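Local coordinates for protein diguanylate cyclase with PAS/PAC sensor (Marinobacter aquaeolei, PDB 3H9W) that probably makes cyclic di-GMP from two GTP molecules as a whole protein, of which this piece is the N-terminal PAS sensor domain, at residues P21-E24 with A25-W29. Sequence-based numbering, arbitrary orientation.
Sequences PQIE and ALLGW
Ile23 and Leu27 meet one helical turn apart, the two CD1 methyls 3.7 Å from each other on the buried side of helix 22-27. With chi1 of Ile23 at -168°, CG1 swings away from the backbone N, and a folded second torsion then carries CD1 to Leu27. Branched aliphatic chains suit this side, where both residues also touch Trp34. Behind them the main chain supplies the grip: Leu26 N bonds to Gln22 O at 3.0 Å, and Leu27 N to Ile23 O at 2.9 Å. The helix ends with a weak bond from Gly28 N to Glu24 O, bent to 130° at the hydrogen. Gly28 then takes a positive phi of 76°, readily adopted by glycine, and the chain turns back so that Trp29 O comes 3.2 Å from Glu24 CG. One water donates to both Ile23 O and Trp29 O, joining the last turn to the exit. Further out, Glu24 OE1 accepts from Gln31 N, Trp29 NE1 donates to Leu73 O with Arg43 against the indole, and Leu26 and Leu27 rest on Val80 and Ile82 of the PAS sheet. This short helix therefore pairs an apolar face, packed against the sheet, with a polar end where water and the Glu24 carboxylate help hold the exit from the helix.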
# COMPACT_ATOMS: atom_id res chain seq x y z
N PRO A 21 4.66 -12.65 4.76
CA PRO A 21 5.79 -13.38 5.34
C PRO A 21 7.10 -12.60 5.28
O PRO A 21 8.03 -12.89 6.02
CB PRO A 21 5.83 -14.67 4.52
CG PRO A 21 5.29 -14.24 3.18
CD PRO A 21 4.12 -13.36 3.59
N GLN A 22 7.17 -11.60 4.41
CA GLN A 22 8.38 -10.79 4.28
C GLN A 22 8.68 -10.05 5.59
O GLN A 22 9.80 -9.57 5.80
CB GLN A 22 8.22 -9.77 3.15
CG GLN A 22 7.66 -10.34 1.84
CD GLN A 22 6.17 -10.09 1.67
OE1 GLN A 22 5.35 -10.52 2.49
NE2 GLN A 22 5.81 -9.40 0.59
N ILE A 23 7.68 -9.95 6.47
CA ILE A 23 7.87 -9.25 7.74
C ILE A 23 8.88 -9.99 8.62
O ILE A 23 9.55 -9.38 9.47
CB ILE A 23 6.53 -9.10 8.52
CG1 ILE A 23 6.69 -8.13 9.70
CG2 ILE A 23 6.08 -10.45 9.05
CD1 ILE A 23 7.00 -6.68 9.28
N GLU A 24 9.00 -11.29 8.40
CA GLU A 24 9.93 -12.11 9.18
C GLU A 24 11.36 -11.89 8.69
O GLU A 24 12.29 -11.73 9.49
CB GLU A 24 9.54 -13.59 9.07
CG GLU A 24 10.22 -14.48 10.09
CD GLU A 24 9.68 -15.89 10.08
OE1 GLU A 24 8.44 -16.05 10.04
OE2 GLU A 24 10.49 -16.84 10.13
N ALA A 25 11.55 -11.86 7.38
CA ALA A 25 12.88 -11.64 6.83
C ALA A 25 13.36 -10.24 7.21
O ALA A 25 14.53 -10.04 7.51
CB ALA A 25 12.86 -11.80 5.31
N LEU A 26 12.44 -9.28 7.19
CA LEU A 26 12.78 -7.90 7.52
C LEU A 26 13.01 -7.64 9.01
O LEU A 26 14.03 -7.07 9.39
CB LEU A 26 11.69 -6.94 7.01
CG LEU A 26 11.97 -5.45 7.24
CD1 LEU A 26 13.20 -5.05 6.44
CD2 LEU A 26 10.78 -4.61 6.83
N LEU A 27 12.05 -8.04 9.85
CA LEU A 27 12.18 -7.78 11.29
C LEU A 27 12.51 -8.98 12.18
O LEU A 27 12.61 -8.84 13.40
CB LEU A 27 10.90 -7.10 11.79
CG LEU A 27 10.60 -5.76 11.11
CD1 LEU A 27 9.32 -5.17 11.68
CD2 LEU A 27 11.76 -4.79 11.31
N GLY A 28 12.69 -10.15 11.58
CA GLY A 28 13.06 -11.33 12.33
C GLY A 28 12.02 -12.07 13.17
O GLY A 28 12.09 -13.29 13.30
N TRP A 29 11.07 -11.35 13.76
CA TRP A 29 10.07 -12.02 14.58
C TRP A 29 9.29 -13.00 13.70
O TRP A 29 9.08 -12.75 12.52
CB TRP A 29 9.08 -11.01 15.17
CG TRP A 29 9.70 -9.79 15.79
CD1 TRP A 29 9.97 -8.60 15.17
CD2 TRP A 29 10.09 -9.62 17.16
NE1 TRP A 29 10.50 -7.70 16.07
CE2 TRP A 29 10.59 -8.30 17.30
CE3 TRP A 29 10.07 -10.45 18.29
CZ2 TRP A 29 11.06 -7.80 18.52
CZ3 TRP A 29 10.54 -9.96 19.50
CH2 TRP A 29 11.03 -8.64 19.61
O HOH W 1 8.79 -10.15 11.98